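Local atomic coordinates of URE2 protein (Saccharomyces cerevisiae, PDB entry 1G6W), a protein that represses nitrogen catabolite genes by holding phosphorylated GATA-type transcriptional activators in the cytoplasm, and has glutathione peroxidase activity. Residues G20-S25 with N47-D52; S117-W122 with W207-K212. One frame throughout, in Å; residues are numbered along the deposited sequence.

Interaction 1: residues G20-S25 with N47-D52; sequences GYTLFS and NTIFLD
Around the F24 ring, I49 of the other strand and L51 just beyond its end approach at a slant: CD2 of F24 is 3.7 Å from CB of I49 and 4.1 Å from CG of L51. The F50 ring carries over one face, displaced toward the rim, the methyl CG2 of T48, its neighbour two residues back on the same strand, while the backbone C of S25 comes up obliquely to the ring. F24 and I49 lie side by side and point the same way, and both have their first torsion near -65°, which sets F24 CG and I49 CG1 beside their own backbone nitrogens. I49 CG1 then reaches T22 CG2 at 4.0 Å; the methyl of T22, the F24 ring and I49 form one apolar patch, over which F12 and I9 of helix 7-12 pack, while OG1 of T22 is bonded to NE2 of H78. The backbones run parallel in register, T22 to S25 against N47 to F50. L23 is gripped from both ends: its N donates to O of N47 at 2.8 Å, nearly straight, and its O accepts from N of I49 at 2.7 Å. S25 N to I49 O (2.8 Å) continues the pattern, which fades in a weak bond from L51 N to S25 O. The two strands, joined through helix 30-41, make the beta-alpha-beta unit that opens the thioredoxin-like domain of the GST fold, with L51 packing close to H58, which binds glutathione, and V72, which probably does.

Interaction 2: residues S117-W122 with W207-K212; sequences SQINAW and WLVGDK
L208 lies over one face of the W122 indole and meets it with nearly every atom of its side chain. At the root, CB stands above the five-membered ring, 4.1 Å from its centroid and only 16° off the ring normal, a CH-pi contact. With CG beside the backbone N (chi1 -65°) the branch is directed onto the indole, and both methyls lie over the same face. CD1 settles 3.9 Å from W122 CG, about as close to CD2, and near the CB of the tryptophan, and CD2 of L208 extends toward the six-membered side, 4.1 Å from W122 CE2. The two side chains cross at a slant, so the leucine spreads along the indole instead of touching it at a point.

V209 takes up the contact one residue later. Its CG1 approaches W122 CD1 obliquely, at 4.2 Å, but presses more closely on I119, whose CG1 is 3.7 Å away and also touches the valine's other methyl, CG2. These two side chains cross at about a right angle. No hydrogen bond links the segments; the buried contact is apolar, and the polar backbone atoms of L208 are served from elsewhere, N by D217 and O by R173.

The contact thus packs the loop 207-212, which leads into helix 215-218, against helix 113-143 in the all-helical C-terminal domain. A169 and R173 of helix 149-178 touch W122, L170 of the same helix and W244 of helix 239-249 touch L208, and W86 of the second subunit meets the W122 ring edge-to-face, bringing this core up to the dimer interface.

Interaction 1 comes first along the chain and is complete before interaction 2 begins. The first joins two strands of the four-stranded sheet in the thioredoxin-like N-terminal domain; the second joins a helix and a loop within the helical C-terminal domain. They share no residue, strand or helix. Their centres are 28 Å apart, on opposite sides of the chain's centre, and the nearest atoms are about 18 Å from each other. Together they sample both halves of the GST architecture: interaction 1 borders the glutathione site, whereas interaction 2 lies away from it, with the second subunit of the homodimer touching its helix 113-143.

Interaction 1: residues G20-S25 with N47-D52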
loop_
_atom_site.group_PDB
_atom_site.type_symbol
_atom_site.label_atom_id
_atom_site.label_comp_id
_atom_site.label_asym_id
_atom_site.label_seq_id
_atom_site.Cartn_x
_atom_site.Cartn_y
_atom_site.Cartn_z
ATOM N N GLY B 20 -21.393 -7.128 -12.548
ATOM C CA GLY B 20 -20.175 -7.764 -13.019
ATOM C C GLY B 20 -18.973 -6.888 -12.729
ATOM O O GLY B 20 -19.025 -6.041 -11.841
ATOM N N TYR B 21 -17.889 -7.080 -13.475
ATOM C CA TYR B 21 -16.685 -6.282 -13.261
ATOM C C TYR B 21 -15.938 -5.917 -14.545
ATOM O O TYR B 21 -15.815 -6.736 -15.455
ATOM C CB TYR B 21 -15.716 -7.023 -12.325
ATOM C CG TYR B 21 -16.310 -7.437 -10.996
ATOM C CD1 TYR B 21 -17.039 -8.620 -10.871
ATOM C CD2 TYR B 21 -16.174 -6.628 -9.871
ATOM C CE1 TYR B 21 -17.619 -8.986 -9.654
ATOM C CE2 TYR B 21 -16.750 -6.980 -8.649
ATOM C CZ TYR B 21 -17.470 -8.158 -8.546
ATOM O OH TYR B 21 -18.035 -8.512 -7.336
ATOM N N THR B 22 -15.450 -4.680 -14.616
ATOM C CA THR B 22 -14.655 -4.224 -15.759
ATOM C C THR B 22 -13.300 -3.810 -15.226
ATOM O O THR B 22 -13.199 -2.970 -14.338
ATOM C CB THR B 22 -15.243 -2.996 -16.481
ATOM O OG1 THR B 22 -16.507 -3.325 -17.061
ATOM C CG2 THR B 22 -14.293 -2.548 -17.590
ATOM N N LEU B 23 -12.252 -4.397 -15.776
ATOM C CA LEU B 23 -10.909 -4.083 -15.334
ATOM C C LEU B 23 -10.132 -3.313 -16.386
ATOM O O LEU B 23 -9.938 -3.808 -17.496
ATOM C CB LEU B 23 -10.153 -5.370 -15.009
ATOM C CG LEU B 23 -8.665 -5.203 -14.693
ATOM C CD1 LEU B 23 -8.525 -4.569 -13.324
ATOM C CD2 LEU B 23 -7.959 -6.552 -14.737
ATOM N N PHE B 24 -9.699 -2.101 -16.043
ATOM C CA PHE B 24 -8.884 -1.308 -16.954
ATOM C C PHE B 24 -7.458 -1.681 -16.600
ATOM O O PHE B 24 -7.062 -1.580 -15.444
ATOM C CB PHE B 24 -9.098 0.193 -16.747
ATOM C CG PHE B 24 -10.468 0.668 -17.136
ATOM C CD1 PHE B 24 -11.511 0.673 -16.211
ATOM C CD2 PHE B 24 -10.726 1.089 -18.434
ATOM C CE1 PHE B 24 -12.792 1.092 -16.576
ATOM C CE2 PHE B 24 -12.002 1.508 -18.807
ATOM C CZ PHE B 24 -13.039 1.509 -17.874
ATOM N N SER B 25 -6.691 -2.124 -17.588
ATOM C CA SER B 25 -5.316 -2.543 -17.341
ATOM C C SER B 25 -4.391 -2.169 -18.499
ATOM O O SER B 25 -4.644 -1.223 -19.246
ATOM C CB SER B 25 -5.294 -4.066 -17.108
ATOM O OG SER B 25 -4.010 -4.551 -16.749
ATOM N N ASN B 47 -14.456 -8.298 -17.627
ATOM C CA ASN B 47 -13.986 -7.997 -18.971
ATOM C C ASN B 47 -12.843 -7.016 -18.753
ATOM O O ASN B 47 -12.884 -6.212 -17.818
ATOM C CB ASN B 47 -15.081 -7.341 -19.815
ATOM C CG ASN B 47 -14.592 -6.970 -21.208
ATOM O OD1 ASN B 47 -14.231 -7.839 -22.011
ATOM N ND2 ASN B 47 -14.574 -5.669 -21.501
ATOM N N THR B 48 -11.826 -7.076 -19.602
ATOM C CA THR B 48 -10.679 -6.189 -19.453
ATOM C C THR B 48 -10.529 -5.180 -20.580
ATOM O O THR B 48 -10.667 -5.511 -21.753
ATOM C CB THR B 48 -9.368 -6.999 -19.374
ATOM O OG1 THR B 48 -9.437 -7.918 -18.276
ATOM C CG2 THR B 48 -8.175 -6.074 -19.186
ATOM N N ILE B 49 -10.248 -3.938 -20.212
ATOM C CA ILE B 49 -10.025 -2.890 -21.194
ATOM C C ILE B 49 -8.558 -2.517 -21.066
ATOM O O ILE B 49 -8.124 -2.089 -19.998
ATOM C CB ILE B 49 -10.842 -1.608 -20.900
ATOM C CG1 ILE B 49 -12.345 -1.869 -21.043
ATOM C CG2 ILE B 49 -10.394 -0.495 -21.840
ATOM C CD1 ILE B 49 -12.819 -2.025 -22.461
ATOM N N PHE B 50 -7.789 -2.691 -22.134
ATOM C CA PHE B 50 -6.385 -2.310 -22.095
ATOM C C PHE B 50 -6.259 -0.885 -22.606
ATOM O O PHE B 50 -6.227 -0.655 -23.807
ATOM C CB PHE B 50 -5.531 -3.242 -22.958
ATOM C CG PHE B 50 -5.497 -4.649 -22.461
ATOM C CD1 PHE B 50 -6.321 -5.618 -23.019
ATOM C CD2 PHE B 50 -4.656 -5.004 -21.410
ATOM C CE1 PHE B 50 -6.311 -6.926 -22.536
ATOM C CE2 PHE B 50 -4.638 -6.308 -20.921
ATOM C CZ PHE B 50 -5.466 -7.270 -21.484
ATOM N N LEU B 51 -6.190 0.073 -21.688
ATOM C CA LEU B 51 -6.075 1.473 -22.074
ATOM C C LEU B 51 -4.860 1.732 -22.947
ATOM O O LEU B 51 -3.736 1.363 -22.600
ATOM C CB LEU B 51 -6.008 2.375 -20.840
ATOM C CG LEU B 51 -7.319 2.620 -20.092
ATOM C CD1 LEU B 51 -7.067 3.549 -18.927
ATOM C CD2 LEU B 51 -8.343 3.236 -21.026
ATOM N N ASP B 52 -5.100 2.372 -24.086
ATOM C CA ASP B 52 -4.037 2.710 -25.018
ATOM C C ASP B 52 -3.477 4.054 -24.562
ATOM O O ASP B 52 -4.000 5.108 -24.928
ATOM C CB ASP B 52 -4.613 2.825 -26.430
ATOM C CG ASP B 52 -3.541 2.959 -27.495
ATOM O OD1 ASP B 52 -2.654 3.826 -27.350
ATOM O OD2 ASP B 52 -3.596 2.200 -28.485
#

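Interaction 2: residues S117-W122 with W207-K212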
loop_
_atom_site.group_PDB
_atom_site.type_symbol
_atom_site.label_atom_id
_atom_site.label_comp_id
_atom_site.label_asym_id
_atom_site.label_seq_id
_atom_site.Cartn_x
_atom_site.Cartn_y
_atom_site.Cartn_z
ATOM N N SER B 117 -4.517 -8.506 9.637
ATOM C CA SER B 117 -3.497 -7.495 9.791
ATOM C C SER B 117 -2.138 -7.978 9.284
ATOM O O SER B 117 -1.326 -7.177 8.829
ATOM C CB SER B 117 -3.433 -7.035 11.246
ATOM O OG SER B 117 -4.634 -6.334 11.571
ATOM N N GLN B 118 -1.882 -9.280 9.334
ATOM C CA GLN B 118 -0.613 -9.766 8.816
ATOM C C GLN B 118 -0.685 -9.719 7.286
ATOM O O GLN B 118 0.250 -9.282 6.619
ATOM C CB GLN B 118 -0.323 -11.190 9.308
ATOM C CG GLN B 118 -0.187 -11.323 10.825
ATOM C CD GLN B 118 0.784 -10.314 11.434
ATOM O OE1 GLN B 118 0.513 -9.106 11.468
ATOM N NE2 GLN B 118 1.921 -10.807 11.918
ATOM N N ILE B 119 -1.805 -10.155 6.728
ATOM C CA ILE B 119 -1.977 -10.123 5.279
ATOM C C ILE B 119 -1.765 -8.692 4.768
ATOM O O ILE B 119 -1.011 -8.456 3.816
ATOM C CB ILE B 119 -3.393 -10.622 4.887
ATOM C CG1 ILE B 119 -3.471 -12.139 5.111
ATOM C CG2 ILE B 119 -3.721 -10.215 3.457
ATOM C CD1 ILE B 119 -4.872 -12.703 5.110
ATOM N N ASN B 120 -2.421 -7.737 5.417
ATOM C CA ASN B 120 -2.292 -6.337 5.037
ATOM C C ASN B 120 -0.846 -5.855 5.116
ATOM O O ASN B 120 -0.403 -5.066 4.287
ATOM C CB ASN B 120 -3.179 -5.463 5.932
ATOM C CG ASN B 120 -4.648 -5.571 5.571
ATOM O OD1 ASN B 120 -5.516 -5.097 6.303
ATOM N ND2 ASN B 120 -4.933 -6.193 4.428
ATOM N N ALA B 121 -0.117 -6.324 6.120
ATOM C CA ALA B 121 1.264 -5.913 6.276
ATOM C C ALA B 121 2.011 -6.297 5.010
ATOM O O ALA B 121 2.634 -5.453 4.366
ATOM C CB ALA B 121 1.886 -6.588 7.505
ATOM N N TRP B 122 1.926 -7.576 4.644
ATOM C CA TRP B 122 2.593 -8.069 3.450
ATOM C C TRP B 122 2.084 -7.367 2.207
ATOM O O TRP B 122 2.867 -7.049 1.314
ATOM C CB TRP B 122 2.404 -9.585 3.314
ATOM C CG TRP B 122 3.267 -10.367 4.265
ATOM C CD1 TRP B 122 2.849 -11.109 5.332
ATOM C CD2 TRP B 122 4.703 -10.435 4.268
ATOM N NE1 TRP B 122 3.935 -11.629 6.005
ATOM C CE2 TRP B 122 5.083 -11.231 5.373
ATOM C CE3 TRP B 122 5.702 -9.897 3.444
ATOM C CZ2 TRP B 122 6.423 -11.505 5.681
ATOM C CZ3 TRP B 122 7.039 -10.165 3.748
ATOM C CH2 TRP B 122 7.386 -10.965 4.861
ATOM N N TRP B 207 3.365 -20.622 2.914
ATOM C CA TRP B 207 2.701 -19.352 2.651
ATOM C C TRP B 207 3.067 -18.271 3.673
ATOM O O TRP B 207 3.555 -18.571 4.766
ATOM C CB TRP B 207 1.190 -19.562 2.607
ATOM C CG TRP B 207 0.792 -20.584 1.585
ATOM C CD1 TRP B 207 0.350 -21.861 1.822
ATOM C CD2 TRP B 207 0.851 -20.441 0.161
ATOM N NE1 TRP B 207 0.132 -22.517 0.632
ATOM C CE2 TRP B 207 0.433 -21.670 -0.402
ATOM C CE3 TRP B 207 1.218 -19.396 -0.695
ATOM C CZ2 TRP B 207 0.374 -21.879 -1.782
ATOM C CZ3 TRP B 207 1.160 -19.605 -2.067
ATOM C CH2 TRP B 207 0.742 -20.836 -2.597
ATOM N N LEU B 208 2.836 -17.015 3.307
ATOM C CA LEU B 208 3.163 -15.898 4.184
ATOM C C LEU B 208 2.343 -15.847 5.473
ATOM O O LEU B 208 2.869 -15.503 6.528
ATOM C CB LEU B 208 3.034 -14.568 3.424
ATOM C CG LEU B 208 4.034 -14.384 2.270
ATOM C CD1 LEU B 208 3.782 -13.058 1.551
ATOM C CD2 LEU B 208 5.452 -14.441 2.808
ATOM N N VAL B 209 1.063 -16.190 5.397
ATOM C CA VAL B 209 0.233 -16.157 6.588
ATOM C C VAL B 209 -0.893 -17.185 6.614
ATOM O O VAL B 209 -1.529 -17.463 5.596
ATOM C CB VAL B 209 -0.365 -14.728 6.826
ATOM C CG1 VAL B 209 -0.240 -13.883 5.577
ATOM C CG2 VAL B 209 -1.828 -14.818 7.239
ATOM N N GLY B 210 -1.122 -17.740 7.801
ATOM C CA GLY B 210 -2.184 -18.712 7.989
ATOM C C GLY B 210 -1.995 -20.032 7.273
ATOM O O GLY B 210 -2.953 -20.776 7.088
ATOM N N ASP B 211 -0.771 -20.322 6.856
ATOM C CA ASP B 211 -0.490 -21.583 6.184
ATOM C C ASP B 211 -1.516 -21.906 5.097
ATOM O O ASP B 211 -1.918 -23.053 4.922
ATOM C CB ASP B 211 -0.441 -22.715 7.218
ATOM C CG ASP B 211 0.730 -22.572 8.191
ATOM O OD1 ASP B 211 0.645 -23.113 9.320
ATOM O OD2 ASP B 211 1.740 -21.928 7.818
ATOM N N LYS B 212 -1.941 -20.879 4.375
ATOM C CA LYS B 212 -2.889 -21.034 3.281
ATOM C C LYS B 212 -2.592 -19.920 2.295
ATOM O O LYS B 212 -1.954 -18.929 2.643
ATOM C CB LYS B 212 -4.332 -20.920 3.780
ATOM C CG LYS B 212 -4.634 -19.636 4.524
ATOM C CD LYS B 212 -6.112 -19.517 4.875
ATOM C CE LYS B 212 -6.972 -19.251 3.641
ATOM N NZ LYS B 212 -8.401 -18.949 4.002
#